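Local coordinates for protein alanine racemase (Enterococcus faecalis, PDB 3E6E) that is a two-domain member of the alanine racemase family, with a TIM-barrel domain and a beta-rich C-terminal domain, and holds the ligand DCS, at residues 99-104 against 126-131; 114-119 against 159-164; 147-152 against 192-197. The protein carries 1 engineered substitution. All coordinates share one frame; numbering follows the deposited sequence.

In the fold
All three contacts lie in the N-terminal TIM-barrel domain, on the same side of the chain's centre. Contact 1 pairs neighbouring parallel strands of the barrel sheet, 103-106 and 129-132. Contact 2 sets the end of helix 109-117, which links those strands, against the loop before strand 165-167. Contact 3 joins helix 145-158 to residues 192-197, where helix 179-193 gives way to loop. Centres of contacts 1 and 2 are about 9 Å apart, those of 2 and 3 about 17 Å, those of 1 and 3 about 19 Å. Contacts 1 and 2 interleave along the chain, as do 2 and 3, while contact 1 closes before contact 3 opens. Successive beta-alpha units are thus tied together by both sheet and helix layer.

Contact 1 (99-104 against 126-131); sequences QYDLSV and PLRVHL
S103 and V104 lie on barrel strand 103-106, which runs parallel to strand 129-132 in a beta-alpha-beta unit. Two backbone hydrogen bonds join them. V104 N donates to R128 O at 3.0 Å, and H130 N donates to V104 O at 2.8 Å. Both donors lie nearly along the C=O axis, with N-H...O angles of 153°. Each of these carbonyls also receives a CA-H: R128 O from S103 CA at 3.0 Å, V104 O from V129 CA at 3.4 Å. V104 and V129 form the parallel bridge and share a sheet face, where CG2 of V104 meets CG1 of V129 at 4.2 Å.

Before the strand, D101 has positive phi and closes a Schellman motif that ends helix 94-99. Its CG lies anti to the backbone N, and OD1 reaches R128 NH1 at 2.8 Å. This is a salt bridge with a weak, bent hydrogen bond. The carboxylate and guanidinium planes are 69° apart, and OD2 sits over one guanidinium face. R128 NE makes a second salt bridge, to E164 OE2.

E164 OE1 takes both S103 OG and H130 NE2, so a proton on NE2 is likely. H130 ND1 is paired with H203 NE2. R128 thus pairs with the carboxylates of D101 and E164, and its charge would help keep both acids ionised.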
loop_
_atom_site.group_PDB
_atom_site.type_symbol
_atom_site.label_atom_id
_atom_site.label_comp_id
_atom_site.label_asym_id
_atom_site.label_seq_id
_atom_site.Cartn_x
_atom_site.Cartn_y
_atom_site.Cartn_z
ATOM N N GLN A 99 9.501 -11.363 -27.500
ATOM C CA GLN A 99 9.644 -12.620 -26.781
ATOM C C GLN A 99 8.308 -13.143 -26.247
ATOM O O GLN A 99 7.962 -14.308 -26.459
ATOM C CB GLN A 99 10.639 -12.451 -25.634
ATOM C CG GLN A 99 11.292 -13.757 -25.194
ATOM C CD GLN A 99 12.173 -13.601 -23.951
ATOM O OE1 GLN A 99 13.065 -12.749 -23.899
ATOM N NE2 GLN A 99 11.923 -14.439 -22.946
ATOM N N TYR A 100 7.548 -12.282 -25.575
ATOM C CA TYR A 100 6.259 -12.686 -25.008
ATOM C C TYR A 100 5.058 -12.306 -25.870
ATOM O O TYR A 100 3.928 -12.301 -25.386
ATOM C CB TYR A 100 6.083 -12.069 -23.613
ATOM C CG TYR A 100 7.128 -12.496 -22.604
ATOM C CD1 TYR A 100 8.383 -11.898 -22.569
ATOM C CD2 TYR A 100 6.873 -13.541 -21.712
ATOM C CE1 TYR A 100 9.360 -12.330 -21.674
ATOM C CE2 TYR A 100 7.843 -13.985 -20.816
ATOM C CZ TYR A 100 9.086 -13.380 -20.803
ATOM O OH TYR A 100 10.065 -13.863 -19.949
ATOM N N ASP A 101 5.306 -12.009 -27.143
ATOM C CA ASP A 101 4.267 -11.596 -28.093
ATOM C C ASP A 101 3.236 -10.726 -27.413
ATOM O O ASP A 101 2.051 -11.050 -27.365
ATOM C CB ASP A 101 3.562 -12.798 -28.729
ATOM C CG ASP A 101 2.687 -12.397 -29.921
ATOM O OD1 ASP A 101 3.236 -11.927 -30.942
ATOM O OD2 ASP A 101 1.449 -12.543 -29.837
ATOM N N LEU A 102 3.695 -9.605 -26.885
ATOM C CA LEU A 102 2.803 -8.695 -26.200
ATOM C C LEU A 102 2.461 -7.508 -27.078
ATOM O O LEU A 102 3.248 -7.094 -27.929
ATOM C CB LEU A 102 3.472 -8.200 -24.929
ATOM C CG LEU A 102 4.031 -9.328 -24.073
ATOM C CD1 LEU A 102 5.048 -8.770 -23.112
ATOM C CD2 LEU A 102 2.897 -10.022 -23.349
ATOM N N SER A 103 1.272 -6.968 -26.878
ATOM C CA SER A 103 0.867 -5.795 -27.620
ATOM C C SER A 103 1.295 -4.590 -26.783
ATOM O O SER A 103 1.194 -4.610 -25.558
ATOM C CB SER A 103 -0.639 -5.803 -27.824
ATOM O OG SER A 103 -1.017 -6.919 -28.611
ATOM N N VAL A 104 1.786 -3.551 -27.447
ATOM C CA VAL A 104 2.249 -2.356 -26.756
ATOM C C VAL A 104 1.531 -1.100 -27.213
ATOM O O VAL A 104 1.046 -1.012 -28.345
ATOM C CB VAL A 104 3.758 -2.118 -26.978
ATOM C CG1 VAL A 104 4.550 -3.347 -26.561
ATOM C CG2 VAL A 104 4.020 -1.784 -28.442
ATOM N N PRO A 126 5.904 -9.931 -35.783
ATOM C CA PRO A 126 5.594 -8.498 -35.882
ATOM C C PRO A 126 5.300 -7.889 -34.528
ATOM O O PRO A 126 4.819 -8.573 -33.628
ATOM C CB PRO A 126 4.353 -8.464 -36.769
ATOM C CG PRO A 126 4.461 -9.714 -37.572
ATOM C CD PRO A 126 4.931 -10.716 -36.555
ATOM N N LEU A 127 5.585 -6.599 -34.392
ATOM C CA LEU A 127 5.335 -5.900 -33.147
ATOM C C LEU A 127 3.876 -5.469 -33.130
ATOM O O LEU A 127 3.497 -4.521 -33.822
ATOM C CB LEU A 127 6.233 -4.665 -33.024
ATOM C CG LEU A 127 6.042 -3.825 -31.748
ATOM C CD1 LEU A 127 6.556 -4.602 -30.549
ATOM C CD2 LEU A 127 6.779 -2.501 -31.865
ATOM N N ARG A 128 3.062 -6.180 -32.349
ATOM C CA ARG A 128 1.634 -5.885 -32.224
ATOM C C ARG A 128 1.487 -4.556 -31.476
ATOM O O ARG A 128 1.616 -4.520 -30.254
ATOM C CB ARG A 128 0.939 -7.009 -31.437
ATOM C CG ARG A 128 1.541 -8.396 -31.682
ATOM C CD ARG A 128 0.849 -9.487 -30.861
ATOM N NE ARG A 128 -0.240 -10.166 -31.566
ATOM C CZ ARG A 128 -0.064 -11.125 -32.473
ATOM N NH1 ARG A 128 1.160 -11.522 -32.790
ATOM N NH2 ARG A 128 -1.112 -11.693 -33.063
ATOM N N VAL A 129 1.227 -3.471 -32.207
ATOM C CA VAL A 129 1.093 -2.146 -31.596
ATOM C C VAL A 129 -0.315 -1.577 -31.609
ATOM O O VAL A 129 -1.106 -1.873 -32.485
ATOM C CB VAL A 129 2.005 -1.079 -32.282
ATOM C CG1 VAL A 129 3.377 -1.663 -32.583
ATOM C CG2 VAL A 129 1.342 -0.553 -33.532
ATOM N N HIS A 130 -0.608 -0.748 -30.615
ATOM C CA HIS A 130 -1.894 -0.075 -30.495
ATOM C C HIS A 130 -1.540 1.408 -30.417
ATOM O O HIS A 130 -0.718 1.815 -29.582
ATOM C CB HIS A 130 -2.628 -0.515 -29.222
ATOM C CG HIS A 130 -3.268 -1.866 -29.321
ATOM N ND1 HIS A 130 -4.636 -2.041 -29.329
ATOM C CD2 HIS A 130 -2.732 -3.108 -29.399
ATOM C CE1 HIS A 130 -4.912 -3.331 -29.406
ATOM N NE2 HIS A 130 -3.775 -4.000 -29.449
ATOM N N LEU A 131 -2.135 2.211 -31.294
ATOM C CA LEU A 131 -1.851 3.641 -31.324
ATOM C C LEU A 131 -2.819 4.430 -30.466
ATOM O O LEU A 131 -3.979 4.593 -30.824
ATOM C CB LEU A 131 -1.889 4.147 -32.772
ATOM C CG LEU A 131 -0.617 4.028 -33.622
ATOM C CD1 LEU A 131 0.053 2.701 -33.386
ATOM C CD2 LEU A 131 -0.978 4.193 -35.099
#

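Contact 2 (114-119 against 159-164); sequences AALQQL and KEFLWE
On the outer side of the TIM barrel, the end of helix 109-117 meets the loop that runs from helix 145-158 into strand 165-167. K159, with positive phi, is the first residue past that helix. The next two residues, E160 and F161, carry the contact from the loop side. L116, L119 and A115 answer them from the helix end.

The F161 ring reaches across to all three. Its CE1 lies 3.6 Å from L119 CD1, and the two side chains cross at about a right angle. Its CZ lies 3.8 Å from L116 CB. A115 brings its CB to the ring edge, near the ring plane. F161 also packs on V155 of helix 145-158 and on L127 and V129, so the ring lies between helix 145-158, helix 109-117 and strand 129-132.

E160 is buried and points toward the helix end. Its aliphatic part slides past L119 in the opposite direction, with the CB atoms of E160 and L119 3.6 Å apart. The chain then bends at chi2 (111°), which brings the carboxylate round to L116. L116 holds CG anti to the backbone N (chi1 -179°), which helps carry its end to that carboxylate. No hydrogen bond joins the two segments. E160 OE1 faces another acceptor, L119 O, at 3.1 Å, and E160 OE2 touches the methyl CD2 of L116 at 3.2 Å.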
loop_
_atom_site.group_PDB
_atom_site.type_symbol
_atom_site.label_atom_id
_atom_site.label_comp_id
_atom_site.label_asym_id
_atom_site.label_seq_id
_atom_site.Cartn_x
_atom_site.Cartn_y
_atom_site.Cartn_z
ATOM N N ALA A 114 11.990 4.519 -33.816
ATOM C CA ALA A 114 13.113 4.078 -33.002
ATOM C C ALA A 114 13.029 2.569 -32.782
ATOM O O ALA A 114 14.033 1.868 -32.884
ATOM C CB ALA A 114 13.113 4.807 -31.671
ATOM N N ALA A 115 11.833 2.071 -32.482
ATOM C CA ALA A 115 11.645 0.642 -32.255
ATOM C C ALA A 115 11.976 -0.118 -33.540
ATOM O O ALA A 115 12.488 -1.237 -33.511
ATOM C CB ALA A 115 10.204 0.365 -31.829
ATOM N N LEU A 116 11.684 0.516 -34.668
ATOM C CA LEU A 116 11.935 -0.063 -35.980
ATOM C C LEU A 116 13.404 -0.461 -36.102
ATOM O O LEU A 116 13.733 -1.511 -36.647
ATOM C CB LEU A 116 11.544 0.953 -37.062
ATOM C CG LEU A 116 11.687 0.618 -38.550
ATOM C CD1 LEU A 116 13.152 0.690 -38.957
ATOM C CD2 LEU A 116 11.107 -0.758 -38.827
ATOM N N GLN A 117 14.284 0.390 -35.587
ATOM C CA GLN A 117 15.714 0.128 -35.619
ATOM C C GLN A 117 15.987 -1.288 -35.143
ATOM O O GLN A 117 16.514 -2.107 -35.888
ATOM C CB GLN A 117 16.449 1.100 -34.697
ATOM C CG GLN A 117 16.372 2.551 -35.104
ATOM C CD GLN A 117 17.558 2.976 -35.937
ATOM O OE1 GLN A 117 17.838 2.386 -36.977
ATOM N NE2 GLN A 117 18.264 4.008 -35.482
ATOM N N GLN A 118 15.616 -1.574 -33.898
ATOM C CA GLN A 118 15.861 -2.886 -33.312
ATOM C C GLN A 118 14.961 -4.019 -33.775
ATOM O O GLN A 118 15.009 -5.115 -33.216
ATOM C CB GLN A 118 15.831 -2.797 -31.779
ATOM C CG GLN A 118 14.648 -2.042 -31.188
ATOM C CD GLN A 118 14.786 -1.814 -29.684
ATOM O OE1 GLN A 118 14.778 -2.762 -28.890
ATOM N NE2 GLN A 118 14.917 -0.548 -29.288
ATOM N N LEU A 119 14.150 -3.764 -34.798
ATOM C CA LEU A 119 13.262 -4.787 -35.332
ATOM C C LEU A 119 13.832 -5.372 -36.619
ATOM O O LEU A 119 14.268 -4.636 -37.510
ATOM C CB LEU A 119 11.880 -4.204 -35.601
ATOM C CG LEU A 119 11.092 -3.767 -34.371
ATOM C CD1 LEU A 119 9.770 -3.171 -34.815
ATOM C CD2 LEU A 119 10.864 -4.957 -33.446
ATOM N N LYS A 159 6.396 -3.021 -41.408
ATOM C CA LYS A 159 5.938 -4.394 -41.587
ATOM C C LYS A 159 6.725 -5.374 -40.723
ATOM O O LYS A 159 6.484 -6.581 -40.760
ATOM C CB LYS A 159 6.207 -4.866 -43.017
ATOM C CG LYS A 159 6.981 -6.172 -43.105
ATOM C CD LYS A 159 8.475 -5.920 -43.233
ATOM C CE LYS A 159 8.833 -5.416 -44.622
ATOM N NZ LYS A 159 8.098 -4.168 -44.966
ATOM N N GLU A 160 7.665 -4.848 -39.945
ATOM C CA GLU A 160 8.066 -5.357 -38.639
ATOM C C GLU A 160 6.999 -5.074 -37.586
ATOM O O GLU A 160 6.996 -5.679 -36.514
ATOM C CB GLU A 160 9.401 -4.744 -38.212
ATOM C CG GLU A 160 10.594 -5.235 -39.016
ATOM C CD GLU A 160 11.188 -4.153 -39.896
ATOM O OE1 GLU A 160 12.431 -4.082 -39.997
ATOM O OE2 GLU A 160 10.411 -3.374 -40.489
ATOM N N PHE A 161 6.096 -4.152 -37.899
ATOM C CA PHE A 161 4.997 -3.824 -37.005
ATOM C C PHE A 161 3.775 -4.612 -37.471
ATOM O O PHE A 161 3.853 -5.395 -38.415
ATOM C CB PHE A 161 4.673 -2.326 -37.086
ATOM C CG PHE A 161 5.816 -1.426 -36.703
ATOM C CD1 PHE A 161 6.263 -1.363 -35.386
ATOM C CD2 PHE A 161 6.435 -0.627 -37.654
ATOM C CE1 PHE A 161 7.305 -0.520 -35.026
ATOM C CE2 PHE A 161 7.480 0.220 -37.301
ATOM C CZ PHE A 161 7.916 0.274 -35.985
ATOM N N LEU A 162 2.647 -4.396 -36.802
ATOM C CA LEU A 162 1.392 -5.028 -37.190
ATOM C C LEU A 162 0.222 -4.058 -37.059
ATOM O O LEU A 162 -0.669 -4.027 -37.908
ATOM C CB LEU A 162 1.136 -6.277 -36.345
ATOM C CG LEU A 162 -0.255 -6.901 -36.458
ATOM C CD1 LEU A 162 -0.618 -7.144 -37.916
ATOM C CD2 LEU A 162 -0.332 -8.194 -35.661
ATOM N N TRP A 163 0.232 -3.268 -35.991
ATOM C CA TRP A 163 -0.886 -2.385 -35.681
ATOM C C TRP A 163 -2.231 -3.025 -35.354
ATOM O O TRP A 163 -3.147 -3.022 -36.177
ATOM C CB TRP A 163 -1.122 -1.397 -36.825
ATOM C CG TRP A 163 -2.173 -0.373 -36.525
ATOM C CD1 TRP A 163 -2.395 0.250 -35.330
ATOM C CD2 TRP A 163 -3.147 0.151 -37.435
ATOM N NE1 TRP A 163 -3.447 1.128 -35.443
ATOM C CE2 TRP A 163 -3.926 1.086 -36.726
ATOM C CE3 TRP A 163 -3.441 -0.075 -38.784
ATOM C CZ2 TRP A 163 -4.975 1.790 -37.316
ATOM C CZ3 TRP A 163 -4.482 0.625 -39.368
ATOM C CH2 TRP A 163 -5.235 1.545 -38.634
ATOM N N GLU A 164 -2.343 -3.572 -34.148
ATOM C CA GLU A 164 -3.490 -4.350 -33.761
ATOM C C GLU A 164 -4.688 -3.461 -33.538
ATOM O O GLU A 164 -5.823 -3.923 -33.636
ATOM C CB GLU A 164 -3.177 -5.120 -32.490
ATOM C CG GLU A 164 -3.408 -6.593 -32.608
ATOM C CD GLU A 164 -2.851 -7.327 -31.427
ATOM O OE1 GLU A 164 -3.347 -7.098 -30.301
ATOM O OE2 GLU A 164 -1.907 -8.122 -31.633
#

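Contact 3 (147-152 against 192-197)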
loop_
_atom_site.group_PDB
_atom_site.type_symbol
_atom_site.label_atom_id
_atom_site.label_comp_id
_atom_site.label_asym_id
_atom_site.label_seq_id
_atom_site.Cartn_x
_atom_site.Cartn_y
_atom_site.Cartn_z
ATOM N N GLU A 147 -1.624 13.573 -37.134
ATOM C CA GLU A 147 -0.544 12.947 -36.390
ATOM C C GLU A 147 -0.721 11.438 -36.345
ATOM O O GLU A 147 0.246 10.683 -36.476
ATOM C CB GLU A 147 -0.496 13.494 -34.964
ATOM C CG GLU A 147 0.273 14.784 -34.837
ATOM C CD GLU A 147 0.482 15.201 -33.388
ATOM O OE1 GLU A 147 0.712 14.304 -32.536
ATOM O OE2 GLU A 147 0.438 16.428 -33.107
ATOM N N THR A 148 -1.961 11.002 -36.153
ATOM C CA THR A 148 -2.233 9.579 -36.091
ATOM C C THR A 148 -2.167 9.003 -37.498
ATOM O O THR A 148 -1.721 7.868 -37.692
ATOM C CB THR A 148 -3.614 9.296 -35.471
ATOM O OG1 THR A 148 -4.610 9.273 -36.493
ATOM C CG2 THR A 148 -3.962 10.374 -34.463
ATOM N N LYS A 149 -2.606 9.797 -38.475
ATOM C CA LYS A 149 -2.574 9.398 -39.882
ATOM C C LYS A 149 -1.134 9.094 -40.244
ATOM O O LYS A 149 -0.848 8.108 -40.917
ATOM C CB LYS A 149 -3.082 10.529 -40.776
ATOM C CG LYS A 149 -2.783 10.344 -42.261
ATOM C CD LYS A 149 -3.673 9.297 -42.906
ATOM C CE LYS A 149 -4.482 9.909 -44.049
ATOM N NZ LYS A 149 -3.604 10.606 -45.032
ATOM N N GLN A 150 -0.235 9.959 -39.789
ATOM C CA GLN A 150 1.196 9.811 -40.028
ATOM C C GLN A 150 1.712 8.559 -39.320
ATOM O O GLN A 150 2.485 7.782 -39.886
ATOM C CB GLN A 150 1.945 11.066 -39.529
ATOM C CG GLN A 150 3.413 10.836 -39.186
ATOM C CD GLN A 150 4.137 12.095 -38.723
ATOM O OE1 GLN A 150 3.715 12.765 -37.771
ATOM N NE2 GLN A 150 5.244 12.418 -39.393
ATOM N N ALA A 151 1.272 8.365 -38.083
ATOM C CA ALA A 151 1.689 7.216 -37.296
ATOM C C ALA A 151 1.194 5.938 -37.962
ATOM O O ALA A 151 1.940 4.975 -38.147
ATOM C CB ALA A 151 1.121 7.326 -35.891
ATOM N N VAL A 152 -0.079 5.942 -38.323
ATOM C CA VAL A 152 -0.677 4.793 -38.964
ATOM C C VAL A 152 0.017 4.425 -40.286
ATOM O O VAL A 152 0.542 3.318 -40.439
ATOM C CB VAL A 152 -2.177 5.049 -39.208
ATOM C CG1 VAL A 152 -2.787 3.890 -39.981
ATOM C CG2 VAL A 152 -2.888 5.221 -37.876
ATOM N N LEU A 192 -10.319 8.754 -36.583
ATOM C CA LEU A 192 -10.618 7.585 -37.394
ATOM C C LEU A 192 -11.122 7.991 -38.775
ATOM O O LEU A 192 -11.111 7.179 -39.709
ATOM C CB LEU A 192 -11.673 6.710 -36.701
ATOM C CG LEU A 192 -11.327 6.148 -35.317
ATOM C CD1 LEU A 192 -12.424 5.199 -34.868
ATOM C CD2 LEU A 192 -10.001 5.421 -35.373
ATOM N N ALA A 193 -11.548 9.250 -38.890
ATOM C CA ALA A 193 -12.100 9.793 -40.133
ATOM C C ALA A 193 -11.091 9.993 -41.268
ATOM O O ALA A 193 -11.451 10.017 -42.448
ATOM C CB ALA A 193 -12.813 11.114 -39.841
ATOM N N VAL A 194 -9.824 10.131 -40.923
ATOM C CA VAL A 194 -8.832 10.334 -41.947
ATOM C C VAL A 194 -8.105 9.044 -42.302
ATOM O O VAL A 194 -7.305 9.007 -43.229
ATOM C CB VAL A 194 -7.837 11.399 -41.510
ATOM C CG1 VAL A 194 -6.959 11.794 -42.689
ATOM C CG2 VAL A 194 -8.593 12.608 -40.978
ATOM N N LEU A 195 -8.396 7.974 -41.578
ATOM C CA LEU A 195 -7.759 6.695 -41.853
ATOM C C LEU A 195 -8.648 5.878 -42.769
ATOM O O LEU A 195 -9.715 5.424 -42.362
ATOM C CB LEU A 195 -7.548 5.912 -40.560
ATOM C CG LEU A 195 -6.860 6.603 -39.390
ATOM C CD1 LEU A 195 -6.714 5.606 -38.252
ATOM C CD2 LEU A 195 -5.513 7.124 -39.812
ATOM N N GLU A 196 -8.234 5.687 -44.011
ATOM C CA GLU A 196 -9.057 4.885 -44.906
ATOM C C GLU A 196 -8.717 3.430 -44.608
ATOM O O GLU A 196 -8.183 2.723 -45.460
ATOM C CB GLU A 196 -8.768 5.211 -46.378
ATOM C CG GLU A 196 -9.111 6.651 -46.822
ATOM C CD GLU A 196 -10.569 7.065 -46.554
ATOM O OE1 GLU A 196 -11.486 6.220 -46.677
ATOM O OE2 GLU A 196 -10.798 8.257 -46.236
ATOM N N GLU A 197 -9.022 3.005 -43.380
ATOM C CA GLU A 197 -8.756 1.643 -42.915
ATOM C C GLU A 197 -8.683 1.594 -41.374
ATOM O O GLU A 197 -8.381 2.596 -40.724
ATOM C CB GLU A 197 -7.437 1.147 -43.503
ATOM C CG GLU A 197 -7.253 -0.349 -43.456
ATOM C CD GLU A 197 -7.190 -0.965 -44.842
ATOM O OE1 GLU A 197 -8.260 -1.125 -45.472
ATOM O OE2 GLU A 197 -6.067 -1.278 -45.303
#
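Helices 145-158 and 179-193 are outer helices of the TIM barrel. This contact joins the side of the first to residues 192-197, where the second gives way to loop. No hydrogen bond crosses between the segments. The first helix contributes residues one and three positions apart, all on the side that meets V194 and L195.

T148 comes first, its CB pointing toward the partner segment. Its OG1 is tucked between the backbone N and the carbonyl carbon (chi1 89°). There it is hydrogen-bonded to P145 O, one turn back, and so is satisfied within its own helix. It meets L195 only loosely, with OG1 4.1 Å from L195 CD2.

K149 follows, with CG anti to the backbone N. Its chain bends at chi2, chi3 and chi4 and crosses V194 at about a right angle. The methylene CE does the touching, 3.4 Å from V194 CG1 and 3.1 Å from V194 O. The lysine therefore meets this partner through its aliphatic part. K149 CA also rests 3.7 Å from L195 CD2.

V152 lies one turn on from T148. It also packs inward on L131 of strand 129-132 and on W163. L195, with its CG anti to the carbonyl carbon, points a fork of methyls at it: V152 CG2 lies 3.8 Å from L195 CD2 and 3.9 Å from L195 CD1.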